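Local atomic coordinates of acinetobacter secreted protease CpaA (Acinetobacter nosocomialis M2, PDB entry 6O38), a protein that is a secreted zinc metalloprotease, probably exported by type II secretion, that forms a complex with its chaperone CpaB. Residues I237-A242 against G264-F269; K190-N195 against P209-A214; L194-I199 against D217-S222. One frame throughout, in Å; residues are numbered along the deposited sequence.

Interaction 1: I237-A242 against G264-F269; sequences IIKSTA and GDQYEF
Ile-237 lies between two polar side chains of the strand 266-269, and both reach it through their aliphatic carbons. Gln-266 CG stands anti to its backbone N (chi1 -175°) where it meets the CG2 branch of Ile-237 at 3.8 Å, while Ile-237 CG1 runs beside the extended chain of Glu-268, 3.7 Å from that residue's CG. Gln-266 also lies alongside Lys-239, with OE1 3.3 Å from Lys-239 CE. This is a contact with the lysine's methylene chain, since Lys-239 NZ goes on to a salt bridge with Glu-212 on the next strand. On the other face, the delta methyl of Ile-238 approaches the ring of Phe-269, CD1 to CE1 3.8 Å. The backbones beneath these side chains form an antiparallel pair, with strand directions 171° apart, inside one of the StcE-type beta-sandwich domains of the protease. Ile-238 and Tyr-267 are its hydrogen-bonded pair. Ile-238 N gives to Tyr-267 O at 2.8 Å, and Tyr-267 N returns to Ile-238 O at 2.9 Å. The pairing slackens toward Ser-240, whose N makes a weak bond to Asp-265 O. Beyond it Gly-264 N reaches Ser-240 O at 2.9 Å from above the carbonyl plane, 42° out of it. Ser-240 OG accepts from Ala-242 N at 3.2 Å, an ST turn where the chain leaves the strand. Further out, Glu-268 OE1 is held by a salt bridge from Arg-235 and Tyr-267 OH is bonded to Thr-260 O, while Leu-261 and Ile-248 cover Ile-238 and Tyr-267 on the face they share. The chaperone reaches Gln-266: Pro-123 of CpaB packs on it and Asn-124 of CpaB donates to its O.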
ATOM      1  N   ILE A 237       7.749  -6.528 -16.205  1.00 37.60           N
ATOM      2  CA  ILE A 237       8.631  -5.728 -15.363  1.00 36.72           C
ATOM      3  C   ILE A 237       9.940  -5.531 -16.112  1.00 37.04           C
ATOM      4  O   ILE A 237      10.520  -6.494 -16.627  1.00 38.40           O
ATOM      5  CB  ILE A 237       8.868  -6.390 -13.995  1.00 37.24           C
ATOM      6  CG1 ILE A 237       7.555  -6.487 -13.216  1.00 37.17           C
ATOM      7  CG2 ILE A 237       9.901  -5.611 -13.196  1.00 36.52           C
ATOM      8  CD1 ILE A 237       7.675  -7.239 -11.909  1.00 37.86           C
ATOM      9  N   ILE A 238      10.400  -4.285 -16.176  1.00 35.76           N
ATOM     10  CA  ILE A 238      11.651  -3.933 -16.835  1.00 36.29           C
ATOM     11  C   ILE A 238      12.590  -3.372 -15.776  1.00 36.11           C
ATOM     12  O   ILE A 238      12.271  -2.369 -15.125  1.00 34.95           O
ATOM     13  CB  ILE A 238      11.435  -2.928 -17.977  1.00 35.72           C
ATOM     14  CG1 ILE A 238      10.450  -3.499 -19.002  1.00 36.00           C
ATOM     15  CG2 ILE A 238      12.756  -2.587 -18.645  1.00 36.67           C
ATOM     16  CD1 ILE A 238      10.185  -2.585 -20.177  1.00 35.44           C
ATOM     17  N   LYS A 239      13.745  -4.015 -15.610  1.00 36.59           N
ATOM     18  CA  LYS A 239      14.723  -3.638 -14.602  1.00 36.60           C
ATOM     19  C   LYS A 239      16.059  -3.341 -15.267  1.00 37.83           C
ATOM     20  O   LYS A 239      16.385  -3.897 -16.321  1.00 39.22           O
ATOM     21  CB  LYS A 239      14.935  -4.758 -13.573  1.00 37.43           C
ATOM     22  CG  LYS A 239      13.742  -5.102 -12.706  1.00 36.87           C
ATOM     23  CD  LYS A 239      14.061  -6.338 -11.876  1.00 38.31           C
ATOM     24  CE  LYS A 239      12.862  -6.825 -11.083  1.00 38.36           C
ATOM     25  NZ  LYS A 239      13.206  -8.015 -10.252  1.00 39.55           N
ATOM     26  N   SER A 240      16.831  -2.456 -14.644  1.00 34.64           N
ATOM     27  CA  SER A 240      18.146  -2.110 -15.158  1.00 35.93           C
ATOM     28  C   SER A 240      19.150  -2.012 -14.022  1.00 36.14           C
ATOM     29  O   SER A 240      18.869  -1.421 -12.976  1.00 34.82           O
ATOM     30  CB  SER A 240      18.124  -0.787 -15.930  1.00 35.60           C
ATOM     31  OG  SER A 240      19.431  -0.413 -16.328  1.00 37.17           O
ATOM     32  N   THR A 241      20.325  -2.599 -14.242  1.00 35.52           N
ATOM     33  CA  THR A 241      21.515  -2.318 -13.451  1.00 36.01           C
ATOM     34  C   THR A 241      22.633  -1.771 -14.327  1.00 37.60           C
ATOM     35  O   THR A 241      23.768  -1.625 -13.856  1.00 38.35           O
ATOM     36  CB  THR A 241      21.988  -3.574 -12.709  1.00 36.80           C
ATOM     37  OG1 THR A 241      22.335  -4.590 -13.658  1.00 38.68           O
ATOM     38  CG2 THR A 241      20.892  -4.094 -11.788  1.00 35.41           C
ATOM     39  N   ALA A 242      22.334  -1.461 -15.586  1.00 35.75           N
ATOM     40  CA  ALA A 242      23.331  -0.989 -16.532  1.00 37.59           C
ATOM     41  C   ALA A 242      23.773   0.432 -16.200  1.00 36.90           C
ATOM     42  O   ALA A 242      23.052   1.211 -15.569  1.00 34.96           O
ATOM     43  CB  ALA A 242      22.782  -1.044 -17.958  1.00 38.51           C
ATOM     44  N   GLY A 264      19.286   1.219 -11.794  1.00 37.74           N
ATOM     45  CA  GLY A 264      18.433   0.947 -10.658  1.00 36.66           C
ATOM     46  C   GLY A 264      16.956   1.194 -10.879  1.00 35.49           C
ATOM     47  O   GLY A 264      16.159   0.903  -9.978  1.00 34.90           O
ATOM     48  N   ASP A 265      16.562   1.716 -12.037  1.00 36.55           N
ATOM     49  CA  ASP A 265      15.156   1.990 -12.294  1.00 35.56           C
ATOM     50  C   ASP A 265      14.377   0.696 -12.521  1.00 35.62           C
ATOM     51  O   ASP A 265      14.931  -0.347 -12.884  1.00 36.67           O
ATOM     52  CB  ASP A 265      14.994   2.906 -13.508  1.00 35.59           C
ATOM     53  CG  ASP A 265      15.328   4.352 -13.198  1.00 35.61           C
ATOM     54  OD1 ASP A 265      15.666   4.651 -12.033  1.00 35.74           O
ATOM     55  OD2 ASP A 265      15.244   5.189 -14.121  1.00 35.76           O
ATOM     56  N   GLN A 266      13.067   0.779 -12.299  1.00 37.97           N
ATOM     57  CA  GLN A 266      12.163  -0.339 -12.536  1.00 38.08           C
ATOM     58  C   GLN A 266      10.825   0.189 -13.030  1.00 37.32           C
ATOM     59  O   GLN A 266      10.261   1.113 -12.437  1.00 36.66           O
ATOM     60  CB  GLN A 266      11.974  -1.180 -11.269  1.00 38.37           C
ATOM     61  CG  GLN A 266      11.130  -2.425 -11.480  1.00 39.05           C
ATOM     62  CD  GLN A 266      11.040  -3.293 -10.242  1.00 39.63           C
ATOM     63  OE1 GLN A 266      12.025  -3.900  -9.824  1.00 40.34           O
ATOM     64  NE2 GLN A 266       9.860  -3.338  -9.632  1.00 39.50           N
ATOM     65  N   TYR A 267      10.323  -0.406 -14.109  1.00 35.27           N
ATOM     66  CA  TYR A 267       9.011  -0.096 -14.655  1.00 34.80           C
ATOM     67  C   TYR A 267       8.161  -1.356 -14.671  1.00 35.54           C
ATOM     68  O   TYR A 267       8.670  -2.456 -14.907  1.00 36.47           O
ATOM     69  CB  TYR A 267       9.114   0.473 -16.076  1.00 34.61           C
ATOM     70  CG  TYR A 267       9.691   1.869 -16.163  1.00 34.20           C
ATOM     71  CD1 TYR A 267      11.059   2.083 -16.068  1.00 34.74           C
ATOM     72  CD2 TYR A 267       8.867   2.969 -16.357  1.00 33.64           C
ATOM     73  CE1 TYR A 267      11.590   3.357 -16.153  1.00 34.72           C
ATOM     74  CE2 TYR A 267       9.387   4.247 -16.443  1.00 33.57           C
ATOM     75  CZ  TYR A 267      10.750   4.435 -16.342  1.00 34.15           C
ATOM     76  OH  TYR A 267      11.271   5.705 -16.426  1.00 34.38           O
ATOM     77  N   GLU A 268       6.864  -1.192 -14.425  1.00 36.63           N
ATOM     78  CA  GLU A 268       5.917  -2.297 -14.458  1.00 37.63           C
ATOM     79  C   GLU A 268       4.745  -1.917 -15.347  1.00 37.31           C
ATOM     80  O   GLU A 268       4.197  -0.817 -15.221  1.00 36.65           O
ATOM     81  CB  GLU A 268       5.426  -2.655 -13.050  1.00 38.54           C
ATOM     82  CG  GLU A 268       4.832  -4.049 -12.938  1.00 40.62           C
ATOM     83  CD  GLU A 268       4.463  -4.414 -11.513  1.00 42.02           C
ATOM     84  OE1 GLU A 268       3.824  -5.470 -11.313  1.00 43.26           O
ATOM     85  OE2 GLU A 268       4.810  -3.645 -10.592  1.00 41.81           O
ATOM     86  N   PHE A 269       4.363  -2.826 -16.240  1.00 34.03           N
ATOM     87  CA  PHE A 269       3.275  -2.594 -17.175  1.00 33.91           C
ATOM     88  C   PHE A 269       2.250  -3.709 -17.042  1.00 34.93           C
ATOM     89  O   PHE A 269       2.588  -4.849 -16.717  1.00 35.80           O
ATOM     90  CB  PHE A 269       3.773  -2.519 -18.627  1.00 33.63           C
ATOM     91  CG  PHE A 269       4.822  -1.469 -18.857  1.00 32.90           C
ATOM     92  CD1 PHE A 269       6.155  -1.729 -18.584  1.00 33.08           C
ATOM     93  CD2 PHE A 269       4.474  -0.220 -19.344  1.00 32.23           C
ATOM     94  CE1 PHE A 269       7.121  -0.764 -18.794  1.00 32.63           C
ATOM     95  CE2 PHE A 269       5.435   0.749 -19.556  1.00 31.75           C
ATOM     96  CZ  PHE A 269       6.760   0.476 -19.281  1.00 31.97           C
TER

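Interaction 2: K190-N195 against P209-A214; sequences KPQKLN and PLTEIA
Glu-212 lies between Pro-191 and Lys-193 of the neighbouring strand, one carboxylate oxygen near each. Its CG is anti to the backbone N (chi1 -179°) and the chain continues extended, lying side by side with both residues. OE2 comes 4.0 Å from Pro-191 CB, and OE1 is 3.5 Å from Lys-193 CE. Lys-193 sets its CG anti to its own carbonyl carbon (chi1 -68°) and is extended beyond, which carries its ammonium past the carboxylate: NZ is 4.3 Å from Glu-212 OE1, beyond a salt bridge. The direct ionic partner of OE1 is Lys-239, on the strand that flanks 210-214 on its other side. Next to Glu-212, Leu-210 turns a methyl to the proline, CD2 to Pro-191 CB 3.9 Å. The face carrying Gln-192, Leu-194, Thr-211 and Ile-213 is more apolar here: Leu-194 CD1 lies across from the methyl of Thr-211, 3.9 Å from its CG2. The backbones belong to neighbouring parallel strands, 183-195 and 210-215, the second within a StcE-type beta-sandwich; a weakly bonded helical turn at 196-199 and the loop after it connect them. Gln-192 and Leu-194 each use both N and O, reaching Leu-210, Glu-212 and Ala-214 in turn through four nearly straight bonds, for example Leu-194 N to Glu-212 O at 2.7 Å. Steady backbone bonding thus sets the register, while Glu-212, with one lysine bonded and another close by, would probably stay ionised and balance positive charge on both adjoining strands.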
ATOM      1  N   LYS A 190       5.587 -16.861 -10.263  1.00 48.79           N
ATOM      2  CA  LYS A 190       7.023 -16.968 -10.488  1.00 49.03           C
ATOM      3  C   LYS A 190       7.367 -16.313 -11.820  1.00 48.95           C
ATOM      4  O   LYS A 190       6.861 -16.750 -12.863  1.00 49.88           O
ATOM      5  CB  LYS A 190       7.463 -18.428 -10.474  1.00 50.38           C
ATOM      6  CG  LYS A 190       8.918 -18.642 -10.858  1.00 50.97           C
ATOM      7  CD  LYS A 190       9.353 -20.071 -10.580  1.00 52.21           C
ATOM      8  CE  LYS A 190      10.767 -20.326 -11.073  1.00 53.08           C
ATOM      9  NZ  LYS A 190      11.121 -21.772 -11.013  1.00 54.34           N
ATOM     10  N   PRO A 191       8.204 -15.281 -11.839  1.00 46.24           N
ATOM     11  CA  PRO A 191       8.419 -14.530 -13.078  1.00 46.01           C
ATOM     12  C   PRO A 191       9.244 -15.303 -14.092  1.00 47.58           C
ATOM     13  O   PRO A 191      10.136 -16.082 -13.747  1.00 48.46           O
ATOM     14  CB  PRO A 191       9.164 -13.279 -12.603  1.00 44.35           C
ATOM     15  CG  PRO A 191       9.901 -13.743 -11.389  1.00 44.53           C
ATOM     16  CD  PRO A 191       8.985 -14.732 -10.716  1.00 45.26           C
ATOM     17  N   GLN A 192       8.927 -15.080 -15.365  1.00 46.99           N
ATOM     18  CA  GLN A 192       9.770 -15.527 -16.465  1.00 48.52           C
ATOM     19  C   GLN A 192      10.835 -14.466 -16.710  1.00 47.73           C
ATOM     20  O   GLN A 192      10.515 -13.341 -17.108  1.00 46.41           O
ATOM     21  CB  GLN A 192       8.949 -15.760 -17.732  1.00 49.39           C
ATOM     22  CG  GLN A 192       9.770 -16.288 -18.898  1.00 51.20           C
ATOM     23  CD  GLN A 192       9.010 -16.270 -20.210  1.00 51.32           C
ATOM     24  OE1 GLN A 192       7.800 -16.045 -20.238  1.00 50.17           O
ATOM     25  NE2 GLN A 192       9.722 -16.500 -21.307  1.00 52.56           N
ATOM     26  N   LYS A 193      12.093 -14.820 -16.470  1.00 47.07           N
ATOM     27  CA  LYS A 193      13.190 -13.866 -16.518  1.00 46.22           C
ATOM     28  C   LYS A 193      13.849 -13.908 -17.889  1.00 47.67           C
ATOM     29  O   LYS A 193      14.207 -14.983 -18.381  1.00 49.69           O
ATOM     30  CB  LYS A 193      14.214 -14.156 -15.420  1.00 46.30           C
ATOM     31  CG  LYS A 193      13.681 -13.906 -14.018  1.00 44.85           C
ATOM     32  CD  LYS A 193      14.784 -13.966 -12.977  1.00 44.83           C
ATOM     33  CE  LYS A 193      14.232 -13.702 -11.584  1.00 43.64           C
ATOM     34  NZ  LYS A 193      15.273 -13.843 -10.529  1.00 43.75           N
ATOM     35  N   LEU A 194      14.005 -12.737 -18.501  1.00 43.23           N
ATOM     36  CA  LEU A 194      14.643 -12.602 -19.800  1.00 44.63           C
ATOM     37  C   LEU A 194      15.712 -11.526 -19.733  1.00 44.09           C
ATOM     38  O   LEU A 194      15.499 -10.461 -19.146  1.00 42.05           O
ATOM     39  CB  LEU A 194      13.627 -12.246 -20.895  1.00 44.17           C
ATOM     40  CG  LEU A 194      12.562 -13.284 -21.251  1.00 45.15           C
ATOM     41  CD1 LEU A 194      11.620 -12.730 -22.309  1.00 43.67           C
ATOM     42  CD2 LEU A 194      13.212 -14.573 -21.730  1.00 47.80           C
ATOM     43  N   ASN A 195      16.862 -11.808 -20.337  1.00 41.22           N
ATOM     44  CA  ASN A 195      17.886 -10.797 -20.551  1.00 41.28           C
ATOM     45  C   ASN A 195      17.633 -10.130 -21.896  1.00 41.71           C
ATOM     46  O   ASN A 195      17.441 -10.815 -22.906  1.00 43.45           O
ATOM     47  CB  ASN A 195      19.283 -11.416 -20.508  1.00 43.39           C
ATOM     48  CG  ASN A 195      19.622 -11.993 -19.147  1.00 42.81           C
ATOM     49  OD1 ASN A 195      19.268 -11.424 -18.114  1.00 40.80           O
ATOM     50  ND2 ASN A 195      20.308 -13.130 -19.140  1.00 44.53           N
ATOM     51  N   PRO A 209       2.165 -14.943 -17.249  1.00 43.86           N
ATOM     52  CA  PRO A 209       1.498 -13.762 -16.674  1.00 42.67           C
ATOM     53  C   PRO A 209       2.456 -12.704 -16.158  1.00 42.14           C
ATOM     54  O   PRO A 209       2.025 -11.567 -15.931  1.00 40.82           O
ATOM     55  CB  PRO A 209       0.655 -14.346 -15.530  1.00 43.25           C
ATOM     56  CG  PRO A 209       0.577 -15.805 -15.800  1.00 44.27           C
ATOM     57  CD  PRO A 209       1.846 -16.164 -16.490  1.00 44.94           C
ATOM     58  N   LEU A 210       3.732 -13.030 -15.966  1.00 42.34           N
ATOM     59  CA  LEU A 210       4.704 -12.077 -15.435  1.00 41.16           C
ATOM     60  C   LEU A 210       6.034 -12.292 -16.142  1.00 41.37           C
ATOM     61  O   LEU A 210       6.704 -13.305 -15.913  1.00 42.83           O
ATOM     62  CB  LEU A 210       4.857 -12.233 -13.921  1.00 41.31           C
ATOM     63  CG  LEU A 210       5.813 -11.259 -13.234  1.00 40.06           C
ATOM     64  CD1 LEU A 210       5.411  -9.824 -13.533  1.00 38.61           C
ATOM     65  CD2 LEU A 210       5.849 -11.509 -11.734  1.00 40.40           C
ATOM     66  N   THR A 211       6.414 -11.344 -16.993  1.00 41.82           N
ATOM     67  CA  THR A 211       7.692 -11.368 -17.693  1.00 42.51           C
ATOM     68  C   THR A 211       8.602 -10.303 -17.097  1.00 41.16           C
ATOM     69  O   THR A 211       8.178  -9.160 -16.896  1.00 39.42           O
ATOM     70  CB  THR A 211       7.501 -11.128 -19.192  1.00 42.34           C
ATOM     71  OG1 THR A 211       6.465 -11.985 -19.689  1.00 43.17           O
ATOM     72  CG2 THR A 211       8.792 -11.417 -19.947  1.00 43.74           C
ATOM     73  N   GLU A 212       9.849 -10.676 -16.816  1.00 42.62           N
ATOM     74  CA  GLU A 212      10.808  -9.792 -16.161  1.00 41.56           C
ATOM     75  C   GLU A 212      12.019  -9.634 -17.074  1.00 42.27           C
ATOM     76  O   GLU A 212      12.740 -10.603 -17.330  1.00 44.13           O
ATOM     77  CB  GLU A 212      11.204 -10.347 -14.793  1.00 42.09           C
ATOM     78  CG  GLU A 212      12.185  -9.488 -14.020  1.00 41.60           C
ATOM     79  CD  GLU A 212      12.375  -9.972 -12.594  1.00 42.36           C
ATOM     80  OE1 GLU A 212      13.520 -10.306 -12.223  1.00 43.10           O
ATOM     81  OE2 GLU A 212      11.373 -10.029 -11.848  1.00 42.07           O
ATOM     82  N   ILE A 213      12.237  -8.414 -17.560  1.00 37.88           N
ATOM     83  CA  ILE A 213      13.268  -8.114 -18.548  1.00 38.83           C
ATOM     84  C   ILE A 213      14.370  -7.319 -17.861  1.00 38.38           C
ATOM     85  O   ILE A 213      14.125  -6.224 -17.339  1.00 36.62           O
ATOM     86  CB  ILE A 213      12.691  -7.343 -19.742  1.00 38.09           C
ATOM     87  CG1 ILE A 213      11.595  -8.169 -20.418  1.00 38.54           C
ATOM     88  CG2 ILE A 213      13.791  -6.988 -20.732  1.00 39.44           C
ATOM     89  CD1 ILE A 213      10.691  -7.365 -21.317  1.00 37.19           C
ATOM     90  N   ALA A 214      15.583  -7.865 -17.867  1.00 35.88           N
ATOM     91  CA  ALA A 214      16.712  -7.278 -17.159  1.00 35.91           C
ATOM     92  C   ALA A 214      17.653  -6.561 -18.120  1.00 36.33           C
ATOM     93  O   ALA A 214      17.982  -7.080 -19.191  1.00 37.50           O
ATOM     94  CB  ALA A 214      17.483  -8.349 -16.387  1.00 37.15           C
TER

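Interaction 3: L194-I199 against D217-S222; sequences LNVQQI and DGNWVS
The side-chain oxygen of Asn-219 takes the backbone N-H of Gln-197, OD1 to N 2.7 Å, with the donor almost in line with the amide C=O (177°). Asn-219 CG, anti to the backbone N (chi1 165°), is directed to the start of the short, weakly bonded helix at 196-199. The contact joins this turn, which follows strand 183-195, to the loop after strand 210-215, at the end of a StcE-type beta-sandwich. There the amide is surrounded: Asn-195 CB lies 3.5 Å from OD1, and Val-196 CG1 is 3.4 Å from the same oxygen. Gln-197 CB and CG close on OD1 from the oxygen end of the amide, CB 3.2 Å from OD1. Val-196 N is also close, but at a poor angle; it bonds instead to Ala-214 O, the carbonyl to which Asn-219 ND2 makes a weak bond. Alongside, Val-196 and Val-221 meet methyl to methyl, CG2 to CG2 3.6 Å, backed by Phe-215.

The outer side is looser. Beyond CG, Gln-197 runs out at the surface past the Gly-218 carbonyl. Trp-220 points away from the helix, its NE1 weakly bonded to Trp-244 O. Gly-218 bends the chain just before Asn-219 with a positive phi of 79°. One buried amide, accepting from Gln-197 and donating weakly to Ala-214 O, thereby ties a turn, a strand end and a loop together by polar bonds where the apolar contact is small.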
ATOM      1  N   LEU A 194      14.005 -12.737 -18.501  1.00 43.23           N
ATOM      2  CA  LEU A 194      14.643 -12.602 -19.800  1.00 44.63           C
ATOM      3  C   LEU A 194      15.712 -11.526 -19.733  1.00 44.09           C
ATOM      4  O   LEU A 194      15.499 -10.461 -19.146  1.00 42.05           O
ATOM      5  CB  LEU A 194      13.627 -12.246 -20.895  1.00 44.17           C
ATOM      6  CG  LEU A 194      12.562 -13.284 -21.251  1.00 45.15           C
ATOM      7  CD1 LEU A 194      11.620 -12.730 -22.309  1.00 43.67           C
ATOM      8  CD2 LEU A 194      13.212 -14.573 -21.730  1.00 47.80           C
ATOM      9  N   ASN A 195      16.862 -11.808 -20.337  1.00 41.22           N
ATOM     10  CA  ASN A 195      17.886 -10.797 -20.551  1.00 41.28           C
ATOM     11  C   ASN A 195      17.633 -10.130 -21.896  1.00 41.71           C
ATOM     12  O   ASN A 195      17.441 -10.815 -22.906  1.00 43.45           O
ATOM     13  CB  ASN A 195      19.283 -11.416 -20.508  1.00 43.39           C
ATOM     14  CG  ASN A 195      19.622 -11.993 -19.147  1.00 42.81           C
ATOM     15  OD1 ASN A 195      19.268 -11.424 -18.114  1.00 40.80           O
ATOM     16  ND2 ASN A 195      20.308 -13.130 -19.140  1.00 44.53           N
ATOM     17  N   VAL A 196      17.617  -8.795 -21.901  1.00 39.20           N
ATOM     18  CA  VAL A 196      17.257  -8.057 -23.107  1.00 39.21           C
ATOM     19  C   VAL A 196      18.206  -8.353 -24.262  1.00 42.44           C
ATOM     20  O   VAL A 196      17.835  -8.176 -25.427  1.00 43.16           O
ATOM     21  CB  VAL A 196      17.190  -6.545 -22.803  1.00 36.94           C
ATOM     22  CG1 VAL A 196      18.586  -5.944 -22.704  1.00 38.26           C
ATOM     23  CG2 VAL A 196      16.351  -5.833 -23.850  1.00 35.95           C
ATOM     24  N   GLN A 197      19.428  -8.809 -23.970  1.00 40.12           N
ATOM     25  CA  GLN A 197      20.345  -9.209 -25.029  1.00 43.18           C
ATOM     26  C   GLN A 197      19.842 -10.429 -25.790  1.00 44.27           C
ATOM     27  O   GLN A 197      20.222 -10.624 -26.949  1.00 45.62           O
ATOM     28  CB  GLN A 197      21.733  -9.494 -24.448  1.00 44.38           C
ATOM     29  CG  GLN A 197      21.815 -10.790 -23.650  1.00 44.58           C
ATOM     30  CD  GLN A 197      23.174 -11.006 -23.011  1.00 45.42           C
ATOM     31  OE1 GLN A 197      24.196 -10.552 -23.527  1.00 46.90           O
ATOM     32  NE2 GLN A 197      23.192 -11.707 -21.883  1.00 44.45           N
ATOM     33  N   GLN A 198      18.997 -11.250 -25.164  1.00 45.02           N
ATOM     34  CA  GLN A 198      18.463 -12.435 -25.823  1.00 45.74           C
ATOM     35  C   GLN A 198      17.353 -12.096 -26.811  1.00 44.86           C
ATOM     36  O   GLN A 198      17.192 -12.795 -27.818  1.00 45.65           O
ATOM     37  CB  GLN A 198      17.945 -13.423 -24.776  1.00 45.19           C
ATOM     38  CG  GLN A 198      19.011 -13.916 -23.811  1.00 45.92           C
ATOM     39  CD  GLN A 198      18.431 -14.703 -22.653  1.00 44.95           C
ATOM     40  OE1 GLN A 198      17.219 -14.713 -22.440  1.00 43.89           O
ATOM     41  NE2 GLN A 198      19.297 -15.365 -21.893  1.00 45.58           N
ATOM     42  N   ILE A 199      16.587 -11.037 -26.550  1.00 45.40           N
ATOM     43  CA  ILE A 199      15.408 -10.716 -27.347  1.00 43.47           C
ATOM     44  C   ILE A 199      15.572  -9.451 -28.173  1.00 42.81           C
ATOM     45  O   ILE A 199      14.713  -9.175 -29.028  1.00 41.54           O
ATOM     46  CB  ILE A 199      14.148 -10.601 -26.464  1.00 40.72           C
ATOM     47  CG1 ILE A 199      14.342  -9.513 -25.406  1.00 38.89           C
ATOM     48  CG2 ILE A 199      13.842 -11.933 -25.800  1.00 41.50           C
ATOM     49  CD1 ILE A 199      13.099  -9.224 -24.595  1.00 36.11           C
ATOM     50  N   ASP A 217      25.132  -4.244 -17.655  1.00 39.36           N
ATOM     51  CA  ASP A 217      26.351  -4.069 -18.432  1.00 41.64           C
ATOM     52  C   ASP A 217      26.687  -5.371 -19.147  1.00 43.97           C
ATOM     53  O   ASP A 217      26.739  -6.438 -18.527  1.00 43.99           O
ATOM     54  CB  ASP A 217      27.503  -3.629 -17.532  1.00 41.33           C
ATOM     55  CG  ASP A 217      27.351  -2.199 -17.049  1.00 39.60           C
ATOM     56  OD1 ASP A 217      26.608  -1.427 -17.693  1.00 39.09           O
ATOM     57  OD2 ASP A 217      27.979  -1.843 -16.029  1.00 38.77           O
ATOM     58  N   GLY A 218      26.908  -5.285 -20.456  1.00 40.78           N
ATOM     59  CA  GLY A 218      27.021  -6.467 -21.282  1.00 42.88           C
ATOM     60  C   GLY A 218      25.699  -7.096 -21.659  1.00 42.62           C
ATOM     61  O   GLY A 218      25.694  -8.116 -22.361  1.00 44.26           O
ATOM     62  N   ASN A 219      24.579  -6.519 -21.216  1.00 42.60           N
ATOM     63  CA  ASN A 219      23.237  -7.010 -21.541  1.00 41.78           C
ATOM     64  C   ASN A 219      22.337  -5.775 -21.620  1.00 39.72           C
ATOM     65  O   ASN A 219      21.734  -5.366 -20.625  1.00 37.15           O
ATOM     66  CB  ASN A 219      22.757  -8.007 -20.495  1.00 40.50           C
ATOM     67  CG  ASN A 219      21.267  -8.278 -20.573  1.00 39.05           C
ATOM     68  OD1 ASN A 219      20.702  -8.412 -21.657  1.00 39.92           O
ATOM     69  ND2 ASN A 219      20.622  -8.353 -19.415  1.00 36.88           N
ATOM     70  N   TRP A 220      22.235  -5.205 -22.819  1.00 37.97           N
ATOM     71  CA  TRP A 220      21.724  -3.847 -22.934  1.00 36.22           C
ATOM     72  C   TRP A 220      21.392  -3.537 -24.385  1.00 37.61           C
ATOM     73  O   TRP A 220      22.121  -3.943 -25.293  1.00 40.63           O
ATOM     74  CB  TRP A 220      22.755  -2.841 -22.400  1.00 36.17           C
ATOM     75  CG  TRP A 220      22.317  -1.407 -22.445  1.00 34.48           C
ATOM     76  CD1 TRP A 220      21.705  -0.705 -21.447  1.00 31.79           C
ATOM     77  CD2 TRP A 220      22.474  -0.494 -23.538  1.00 35.79           C
ATOM     78  NE1 TRP A 220      21.464   0.585 -21.855  1.00 31.12           N
ATOM     79  CE2 TRP A 220      21.927   0.740 -23.134  1.00 33.42           C
ATOM     80  CE3 TRP A 220      23.020  -0.602 -24.822  1.00 38.91           C
ATOM     81  CZ2 TRP A 220      21.910   1.857 -23.967  1.00 33.98           C
ATOM     82  CZ3 TRP A 220      23.002   0.508 -25.647  1.00 39.50           C
ATOM     83  CH2 TRP A 220      22.452   1.722 -25.215  1.00 36.98           C
ATOM     84  N   VAL A 221      20.291  -2.814 -24.587  1.00 36.47           N
ATOM     85  CA  VAL A 221      19.941  -2.222 -25.870  1.00 37.07           C
ATOM     86  C   VAL A 221      19.535  -0.776 -25.615  1.00 34.84           C
ATOM     87  O   VAL A 221      19.291  -0.366 -24.480  1.00 32.65           O
ATOM     88  CB  VAL A 221      18.813  -2.988 -26.593  1.00 36.30           C
ATOM     89  CG1 VAL A 221      19.268  -4.396 -26.956  1.00 38.96           C
ATOM     90  CG2 VAL A 221      17.561  -3.025 -25.735  1.00 33.04           C
ATOM     91  N   SER A 222      19.456   0.003 -26.696  1.00 36.41           N
ATOM     92  CA  SER A 222      19.213   1.432 -26.550  1.00 34.81           C
ATOM     93  C   SER A 222      17.736   1.758 -26.375  1.00 31.58           C
ATOM     94  O   SER A 222      17.401   2.779 -25.764  1.00 29.89           O
ATOM     95  CB  SER A 222      19.764   2.187 -27.758  1.00 36.67           C
ATOM     96  OG  SER A 222      18.807   2.224 -28.801  1.00 35.48           O
TER

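The three contacts follow one another across neighbouring strands. Interaction 2 pairs strands 183-195 and 210-215, interaction 1 pairs 235-240 with 266-272, and the two, centred about 11 Å apart, adjoin where strands 210-215 and 235-240 run side by side: Ile-237 N and O probably bond to Thr-211 O (2.8 Å) and Ile-213 N (2.7 Å). Interaction 3, centred about 13 Å from interaction 2, continues from Leu-194 and Asn-195. It also touches interaction 1, through Ala-242 CB against Trp-220 CD1 at 3.7 Å. None includes the zinc ligands His-498, His-502 and His-508, which lie much later in the chain; interaction 1 alone touches the CpaB chaperone.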